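Local coordinates for protein carbonic anhydrase (Sordaria macrospora, PDB 4O1J) that probably catalyses the reversible hydration of carbon dioxide to hydrogencarbonate at a zinc ion, one bound in each subunit of its tetramer, at residues S59-T64 with C110-C115; A81-P86 with L135-T140; A169-L174 with L189-V194. All coordinates share one frame; numbering follows the deposited sequence.

Contact 1. Residues S59-T64 with C110-C115; sequences SRCPET and CGHSAC. With ZN (zinc ion), chain C.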
loop_
_atom_site.group_PDB
_atom_site.type_symbol
_atom_site.label_atom_id
_atom_site.label_comp_id
_atom_site.label_asym_id
_atom_site.label_seq_id
_atom_site.Cartn_x
_atom_site.Cartn_y
_atom_site.Cartn_z
ATOM N N SER A 59 -13.637 -11.545 14.600
ATOM C CA SER A 59 -13.460 -12.893 15.132
ATOM C C SER A 59 -14.730 -13.726 14.957
ATOM O O SER A 59 -14.692 -14.959 14.971
ATOM C CB SER A 59 -13.054 -12.847 16.614
ATOM O OG SER A 59 -14.003 -12.152 17.411
ATOM N N ARG A 60 -15.850 -13.043 14.765
ATOM C CA ARG A 60 -17.131 -13.714 14.670
ATOM C C ARG A 60 -17.459 -14.125 13.232
ATOM O O ARG A 60 -18.533 -14.660 12.959
ATOM C CB ARG A 60 -18.215 -12.806 15.236
ATOM C CG ARG A 60 -17.889 -12.304 16.632
ATOM C CD ARG A 60 -18.828 -11.196 17.049
ATOM N NE ARG A 60 -18.526 -9.943 16.365
ATOM C CZ ARG A 60 -19.265 -8.841 16.458
ATOM N NH1 ARG A 60 -20.364 -8.830 17.204
ATOM N NH2 ARG A 60 -18.910 -7.749 15.793
ATOM N N CYS A 61 -16.526 -13.902 12.312
ATOM C CA CYS A 61 -16.784 -14.206 10.906
ATOM C C CYS A 61 -15.810 -15.178 10.229
ATOM O O CYS A 61 -15.299 -14.859 9.155
ATOM C CB CYS A 61 -16.790 -12.905 10.105
ATOM S SG CYS A 61 -18.017 -11.691 10.631
ATOM N N PRO A 62 -15.555 -16.363 10.826
ATOM C CA PRO A 62 -14.681 -17.310 10.115
ATOM C C PRO A 62 -15.403 -18.023 8.974
ATOM O O PRO A 62 -16.261 -18.869 9.211
ATOM C CB PRO A 62 -14.277 -18.299 11.205
ATOM C CG PRO A 62 -15.416 -18.277 12.161
ATOM C CD PRO A 62 -15.965 -16.879 12.144
ATOM N N GLU A 63 -15.029 -17.691 7.746
ATOM C CA GLU A 63 -15.738 -18.137 6.545
ATOM C C GLU A 63 -16.000 -19.646 6.490
ATOM O O GLU A 63 -17.078 -20.072 6.089
ATOM C CB GLU A 63 -14.967 -17.698 5.283
ATOM C CG GLU A 63 -13.685 -18.466 5.001
ATOM C CD GLU A 63 -12.712 -18.428 6.151
ATOM O OE1 GLU A 63 -12.536 -17.335 6.730
ATOM O OE2 GLU A 63 -12.156 -19.493 6.505
ATOM N N THR A 64 -15.021 -20.446 6.893
ATOM C CA THR A 64 -15.097 -21.883 6.698
ATOM C C THR A 64 -16.052 -22.522 7.694
ATOM O O THR A 64 -16.680 -23.540 7.392
ATOM C CB THR A 64 -13.708 -22.527 6.811
ATOM O OG1 THR A 64 -12.799 -21.834 5.946
ATOM C CG2 THR A 64 -13.754 -23.976 6.387
ATOM N N CYS A 110 -18.111 -10.378 1.593
ATOM C CA CYS A 110 -19.052 -10.525 2.689
ATOM C C CYS A 110 -18.917 -9.434 3.727
ATOM O O CYS A 110 -17.899 -9.345 4.405
ATOM C CB CYS A 110 -18.875 -11.880 3.366
ATOM S SG CYS A 110 -20.014 -12.153 4.747
ATOM N N GLY A 111 -19.973 -8.641 3.884
ATOM C CA GLY A 111 -20.028 -7.691 4.979
ATOM C C GLY A 111 -20.846 -8.292 6.096
ATOM O O GLY A 111 -21.481 -9.318 5.886
ATOM N N HIS A 112 -20.827 -7.673 7.274
ATOM C CA HIS A 112 -21.564 -8.207 8.411
ATOM C C HIS A 112 -22.062 -7.128 9.368
ATOM O O HIS A 112 -21.628 -5.976 9.320
ATOM C CB HIS A 112 -20.702 -9.193 9.191
ATOM C CG HIS A 112 -19.646 -8.537 10.023
ATOM N ND1 HIS A 112 -19.854 -8.174 11.337
ATOM C CD2 HIS A 112 -18.371 -8.186 9.735
ATOM C CE1 HIS A 112 -18.755 -7.625 11.820
ATOM N NE2 HIS A 112 -17.840 -7.619 10.867
ATOM N N SER A 113 -22.976 -7.534 10.245
ATOM C CA SER A 113 -23.547 -6.668 11.266
ATOM C C SER A 113 -22.601 -6.493 12.458
ATOM O O SER A 113 -21.758 -7.349 12.723
ATOM C CB SER A 113 -24.892 -7.234 11.728
ATOM O OG SER A 113 -24.780 -8.601 12.093
ATOM N N ALA A 114 -22.763 -5.383 13.175
ATOM C CA ALA A 114 -21.917 -5.031 14.320
ATOM C C ALA A 114 -20.450 -4.909 13.908
ATOM O O ALA A 114 -19.552 -5.303 14.652
ATOM C CB ALA A 114 -22.073 -6.044 15.450
ATOM N N CYS A 115 -20.220 -4.361 12.717
ATOM C CA CYS A 115 -18.871 -4.139 12.229
ATOM C C CYS A 115 -18.253 -2.922 12.915
ATOM O O CYS A 115 -18.791 -1.811 12.851
ATOM C CB CYS A 115 -18.876 -3.953 10.711
ATOM S SG CYS A 115 -17.248 -4.037 9.931
HETATM ZN ZN ZN C . -16.272 -5.962 10.879
#

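Contact 2. Residues A81-P86 with L135-T140; sequences ANIVSP and LLPLKT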
loop_
_atom_site.group_PDB
_atom_site.type_symbol
_atom_site.label_atom_id
_atom_site.label_comp_id
_atom_site.label_asym_id
_atom_site.label_seq_id
_atom_site.Cartn_x
_atom_site.Cartn_y
_atom_site.Cartn_z
ATOM N N ALA A 81 -13.012 -4.414 8.234
ATOM C CA ALA A 81 -14.270 -3.978 7.627
ATOM C C ALA A 81 -14.414 -4.426 6.174
ATOM O O ALA A 81 -15.155 -3.804 5.411
ATOM C CB ALA A 81 -14.415 -2.458 7.730
ATOM N N ASN A 82 -13.731 -5.520 5.821
ATOM C CA ASN A 82 -13.738 -6.115 4.472
ATOM C C ASN A 82 -13.715 -5.106 3.335
ATOM O O ASN A 82 -14.548 -5.154 2.430
ATOM C CB ASN A 82 -14.945 -7.049 4.284
ATOM C CG ASN A 82 -16.268 -6.418 4.696
ATOM O OD1 ASN A 82 -16.664 -6.484 5.867
ATOM N ND2 ASN A 82 -16.969 -5.824 3.733
ATOM N N ILE A 83 -12.742 -4.205 3.380
ATOM C CA ILE A 83 -12.661 -3.126 2.412
ATOM C C ILE A 83 -11.819 -3.513 1.204
ATOM O O ILE A 83 -10.682 -3.953 1.345
ATOM C CB ILE A 83 -12.080 -1.861 3.059
ATOM C CG1 ILE A 83 -13.106 -1.255 4.024
ATOM C CG2 ILE A 83 -11.661 -0.850 1.996
ATOM C CD1 ILE A 83 -12.628 -0.006 4.735
ATOM N N VAL A 84 -12.394 -3.352 0.016
ATOM C CA VAL A 84 -11.665 -3.603 -1.218
ATOM C C VAL A 84 -11.277 -2.283 -1.873
ATOM O O VAL A 84 -12.110 -1.587 -2.458
ATOM C CB VAL A 84 -12.485 -4.438 -2.212
ATOM C CG1 VAL A 84 -11.635 -4.777 -3.438
ATOM C CG2 VAL A 84 -13.007 -5.702 -1.538
ATOM N N SER A 85 -9.994 -1.960 -1.779
ATOM C CA SER A 85 -9.474 -0.713 -2.310
ATOM C C SER A 85 -8.753 -0.970 -3.630
ATOM O O SER A 85 -8.027 -1.955 -3.767
ATOM C CB SER A 85 -8.537 -0.056 -1.292
ATOM O OG SER A 85 -7.958 1.123 -1.814
ATOM N N PRO A 86 -8.978 -0.097 -4.619
ATOM C CA PRO A 86 -8.405 -0.239 -5.963
ATOM C C PRO A 86 -6.884 -0.418 -6.010
ATOM O O PRO A 86 -6.419 -1.305 -6.723
ATOM C CB PRO A 86 -8.809 1.074 -6.641
ATOM C CG PRO A 86 -10.104 1.421 -5.989
ATOM C CD PRO A 86 -9.935 1.023 -4.550
ATOM N N LEU A 135 -9.850 3.249 6.700
ATOM C CA LEU A 135 -11.299 3.386 6.685
ATOM C C LEU A 135 -11.779 4.547 5.830
ATOM O O LEU A 135 -12.985 4.779 5.733
ATOM C CB LEU A 135 -11.831 3.558 8.106
ATOM C CG LEU A 135 -11.785 2.308 8.982
ATOM C CD1 LEU A 135 -12.256 2.642 10.378
ATOM C CD2 LEU A 135 -12.629 1.195 8.371
ATOM N N LEU A 136 -10.851 5.279 5.216
ATOM C CA LEU A 136 -11.242 6.436 4.409
ATOM C C LEU A 136 -12.273 6.130 3.306
ATOM O O LEU A 136 -13.202 6.917 3.121
ATOM C CB LEU A 136 -10.012 7.097 3.785
ATOM C CG LEU A 136 -10.333 8.525 3.348
ATOM C CD1 LEU A 136 -10.812 9.336 4.543
ATOM C CD2 LEU A 136 -9.138 9.187 2.702
ATOM N N PRO A 137 -12.134 4.997 2.579
ATOM C CA PRO A 137 -13.176 4.725 1.575
ATOM C C PRO A 137 -14.545 4.371 2.172
ATOM O O PRO A 137 -15.554 4.475 1.467
ATOM C CB PRO A 137 -12.609 3.533 0.788
ATOM C CG PRO A 137 -11.594 2.919 1.686
ATOM C CD PRO A 137 -10.999 4.064 2.444
ATOM N N LEU A 138 -14.579 3.960 3.438
ATOM C CA LEU A 138 -15.841 3.732 4.143
ATOM C C LEU A 138 -16.407 5.065 4.632
ATOM O O LEU A 138 -17.620 5.279 4.639
ATOM C CB LEU A 138 -15.653 2.766 5.316
ATOM C CG LEU A 138 -16.561 1.534 5.383
ATOM C CD1 LEU A 138 -16.396 0.818 6.714
ATOM C CD2 LEU A 138 -18.012 1.909 5.155
ATOM N N LYS A 139 -15.509 5.951 5.052
ATOM C CA LYS A 139 -15.874 7.310 5.434
ATOM C C LYS A 139 -16.407 8.049 4.210
ATOM O O LYS A 139 -17.294 8.895 4.321
ATOM C CB LYS A 139 -14.665 8.041 6.029
ATOM C CG LYS A 139 -14.996 9.098 7.074
ATOM C CD LYS A 139 -15.025 8.478 8.475
ATOM C CE LYS A 139 -15.041 9.517 9.593
ATOM N NZ LYS A 139 -16.003 10.632 9.369
ATOM N N THR A 140 -15.881 7.708 3.035
ATOM C CA THR A 140 -16.360 8.305 1.791
ATOM C C THR A 140 -17.776 7.850 1.479
ATOM O O THR A 140 -18.604 8.638 1.039
ATOM C CB THR A 140 -15.436 7.962 0.602
ATOM O OG1 THR A 140 -14.152 8.563 0.807
ATOM C CG2 THR A 140 -16.018 8.491 -0.702
#

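Contact 3. Residues A169-L174 with L189-V194; sequences AGIKVL and LEVHGV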
loop_
_atom_site.group_PDB
_atom_site.type_symbol
_atom_site.label_atom_id
_atom_site.label_comp_id
_atom_site.label_asym_id
_atom_site.label_seq_id
_atom_site.Cartn_x
_atom_site.Cartn_y
_atom_site.Cartn_z
ATOM N N ALA A 169 -20.069 -0.987 -2.570
ATOM C CA ALA A 169 -18.959 -0.231 -3.142
ATOM C C ALA A 169 -17.805 -1.171 -3.488
ATOM O O ALA A 169 -17.193 -1.076 -4.576
ATOM C CB ALA A 169 -18.497 0.854 -2.176
ATOM N N GLY A 170 -17.535 -2.104 -2.577
ATOM C CA GLY A 170 -16.447 -3.037 -2.783
ATOM C C GLY A 170 -16.716 -3.913 -3.994
ATOM O O GLY A 170 -15.799 -4.241 -4.753
ATOM N N ILE A 171 -17.983 -4.275 -4.185
ATOM C CA ILE A 171 -18.378 -5.038 -5.358
ATOM C C ILE A 171 -18.067 -4.237 -6.618
ATOM O O ILE A 171 -17.464 -4.773 -7.544
ATOM C CB ILE A 171 -19.872 -5.410 -5.333
ATOM C CG1 ILE A 171 -20.135 -6.493 -4.284
ATOM C CG2 ILE A 171 -20.316 -5.922 -6.693
ATOM C CD1 ILE A 171 -19.499 -7.825 -4.604
ATOM N N LYS A 172 -18.441 -2.955 -6.642
ATOM C CA LYS A 172 -18.129 -2.114 -7.813
ATOM C C LYS A 172 -16.628 -2.129 -8.144
ATOM O O LYS A 172 -16.227 -2.315 -9.316
ATOM C CB LYS A 172 -18.602 -0.677 -7.580
ATOM C CG LYS A 172 -20.121 -0.550 -7.527
ATOM C CD LYS A 172 -20.553 0.857 -7.172
ATOM C CE LYS A 172 -22.045 0.917 -6.884
ATOM N NZ LYS A 172 -22.470 2.263 -6.409
ATOM N N VAL A 173 -15.804 -1.983 -7.105
ATOM C CA VAL A 173 -14.352 -2.029 -7.288
ATOM C C VAL A 173 -13.877 -3.379 -7.855
ATOM O O VAL A 173 -13.075 -3.414 -8.797
ATOM C CB VAL A 173 -13.607 -1.755 -5.966
ATOM C CG1 VAL A 173 -12.101 -1.926 -6.153
ATOM C CG2 VAL A 173 -13.927 -0.358 -5.459
ATOM N N LEU A 174 -14.382 -4.478 -7.292
ATOM C CA LEU A 174 -14.066 -5.823 -7.783
ATOM C C LEU A 174 -14.460 -6.008 -9.256
ATOM O O LEU A 174 -13.763 -6.678 -10.033
ATOM C CB LEU A 174 -14.779 -6.884 -6.932
ATOM C CG LEU A 174 -14.337 -7.066 -5.478
ATOM C CD1 LEU A 174 -15.251 -8.027 -4.743
ATOM C CD2 LEU A 174 -12.908 -7.559 -5.427
ATOM N N LEU A 189 -16.608 -16.179 -14.553
ATOM C CA LEU A 189 -16.355 -15.969 -13.139
ATOM C C LEU A 189 -17.539 -15.214 -12.554
ATOM O O LEU A 189 -18.079 -14.298 -13.184
ATOM C CB LEU A 189 -15.041 -15.207 -12.923
ATOM C CG LEU A 189 -14.743 -14.729 -11.498
ATOM C CD1 LEU A 189 -14.714 -15.905 -10.540
ATOM C CD2 LEU A 189 -13.423 -13.991 -11.451
ATOM N N GLU A 190 -17.974 -15.617 -11.369
ATOM C CA GLU A 190 -19.107 -14.951 -10.744
ATOM C C GLU A 190 -18.689 -14.169 -9.511
ATOM O O GLU A 190 -17.762 -14.557 -8.805
ATOM C CB GLU A 190 -20.198 -15.962 -10.397
ATOM C CG GLU A 190 -20.827 -16.601 -11.625
ATOM C CD GLU A 190 -22.084 -17.382 -11.300
ATOM O OE1 GLU A 190 -23.018 -16.789 -10.722
ATOM O OE2 GLU A 190 -22.138 -18.587 -11.630
ATOM N N VAL A 191 -19.360 -13.045 -9.281
ATOM C CA VAL A 191 -19.064 -12.201 -8.135
ATOM C C VAL A 191 -20.356 -11.898 -7.376
ATOM O O VAL A 191 -21.371 -11.540 -7.971
ATOM C CB VAL A 191 -18.378 -10.889 -8.562
ATOM C CG1 VAL A 191 -17.991 -10.063 -7.334
ATOM C CG2 VAL A 191 -17.149 -11.191 -9.415
ATOM N N HIS A 192 -20.312 -12.054 -6.057
ATOM C CA HIS A 192 -21.494 -11.942 -5.214
ATOM C C HIS A 192 -21.234 -11.038 -4.014
ATOM O O HIS A 192 -20.193 -11.137 -3.352
ATOM C CB HIS A 192 -21.942 -13.329 -4.739
ATOM C CG HIS A 192 -21.815 -14.391 -5.786
ATOM N ND1 HIS A 192 -22.790 -14.626 -6.733
ATOM C CD2 HIS A 192 -20.814 -15.269 -6.051
ATOM C CE1 HIS A 192 -22.402 -15.607 -7.530
ATOM N NE2 HIS A 192 -21.205 -16.012 -7.135
ATOM N N GLY A 193 -22.185 -10.152 -3.737
ATOM C CA GLY A 193 -22.130 -9.345 -2.535
ATOM C C GLY A 193 -23.076 -9.935 -1.510
ATOM O O GLY A 193 -24.269 -10.087 -1.776
ATOM N N VAL A 194 -22.546 -10.327 -0.357
ATOM C CA VAL A 194 -23.398 -10.915 0.663
ATOM C C VAL A 194 -23.259 -10.225 2.018
ATOM O O VAL A 194 -22.336 -9.433 2.267
ATOM C CB VAL A 194 -23.112 -12.425 0.855
ATOM C CG1 VAL A 194 -23.248 -13.176 -0.465
ATOM C CG2 VAL A 194 -21.737 -12.632 1.454
#

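Contact 1. Residues S59-T64 with C110-C115
With CG anti to its carbonyl carbon (chi1 -53°) and a bend at chi3 (-74°) that places NE, R60 extends over the turn after strand 106-112 to meet A114. H112, by contrast, holds CG between its backbone N and carbonyl carbon, the crowded position (chi1 75°), and this sets CG 3.6 Å from C61 SG. The R60 guanidinium bonds to A114 O through NH2, at 2.8 Å. That oxygen lies at the edge of the guanidinium, close to its plane, whereas NH2 stands above the plane of the A114 carbonyl, and the bond is bent. A114 CB lies in van der Waals contact with the guanidinium, 3.6 Å from R60 NH2.

The second half of the contact is a sulfur-aromatic pair: C61 SG sits over one face of the H112 ring, 3.8 Å from the ring centroid and displaced toward the rim. C115 CB lies against the opposite face, also toward the rim, and H112 ND1 donates to S113 O, which fixes the ring's rotation. This is the zinc site of a beta-class carbonic anhydrase, where H112 NE2 binds the zinc ion at 2.3 Å and C115 SG at 2.4 Å, with C56 as the third protein ligand. R60 NE forms a salt bridge with D58, an Asp-Arg pair consistent with the open, type I form of this family, in which the aspartate stays off the metal.

NH1 of R60 donates to L43 O of the second subunit, which ties the surroundings of the metal to that subunit. An alanine in place of R60 would probably leave D58 without its counter-charge, and A114 O and that L43 O without these donors. On the H112 ring, R60 NH2 approaches from the edge, 4.0 Å from CE1.

Contact 2. Residues A81-P86 with L135-T140
L135 meets both A81 and I83 through one methyl, where the loop after strand 74-79 in this alpha/beta carbonic anhydrase fold packs against the start of helix 136-144. Its CD2 lies 3.8 Å from I83 CD1 and 4.1 Å from A81 CB. The L135 and I83 side chains cross at about a right angle, and CD1 of I83 meets the CA of L135 as well as CD2.

L136 contributes through its backbone: its O accepts from both T140 N and T140 OG1, which arrive from opposite faces of the carbonyl plane and secure the first turn. P137 then presents its ring to the other branch of I83, with CG 3.8 Å from I83 CG2, again in a crossed approach; the same proline also packs on T87 of the third subunit.

L138 follows one step further round the helix. Its CB touches I83 CD1, and the side chain also packs on I162 and N166 of helix 155-176. I83 is thus shared by three residues of 135-140: with CG1 beside its backbone N and CG2 anti to it (chi1 -71°), its two branches are divided between L135 and L138 on one hand and P137 on the other. A81 also packs on the zinc ligand C115, which joins this apolar patch to the metal site. A81 CB lies 4.0 Å from L138 CD1.

Contact 3. Residues A169-L174 with L189-V194
I171 starts from helix 155-176 toward strand 190-197 and lays its CD1 methyl against it, where V191 and G193 receive it. Helix and strand run nearly antiparallel, at 168°, with their axes 8.8 Å apart at closest approach. CG1 of I171 stands beside its backbone N, and chi2 of -67° bends the chain again to place CD1 over the H192-G193 peptide. That methyl is 3.6 Å from H192 O and 3.7 Å from G193 N. CG1 follows, 3.9 Å from G193 CA; a CB on this glycine would point at the isoleucine, and its absence probably allows the helix to approach.

V191, two residues earlier on the same side of the strand, presents CG1, anti to its backbone N, to I171. I171 CD1 meets it at 3.8 Å, and L174 CD1, one helical turn on, approaches the same methyl more distantly at 4.3 Å. This is the helix-on-sheet layer of an alpha/beta fold: I171 also reaches L109 of the adjacent strand 106-112, and I180 of helix 178-187 packs on V191 and L174. H192 starts away from the helix; its NE2 hydrogen-bonds H106 ND1, and its ring stacks with F18 of the second subunit.

Since the groups that meet are aliphatic carbons and a peptide, without charges or directional bonds between them, the position of the helix on the strand probably rests on the fit of shapes.

In the fold
All three contacts are buried, and contact 1 lies nearest the middle of the chain. Contacts 1 and 3 share the central sheet, since strands 106-112 and 190-197 are neighbours in it, joined between G111 N and V194 O by a probable hydrogen bond. Contact 2 adjoins both, packing on contact 3 through V84 and L174. Chemistry changes with place. At the C-terminal end of strand 106-112, contact 1 gathers metal, sulfur and a charged dyad; contact 2, loop against helix, and contact 3, helix against sheet, are apolar across their segments. The second subunit touches contacts 1 and 3, the third contact 2, where P137 meets that subunit.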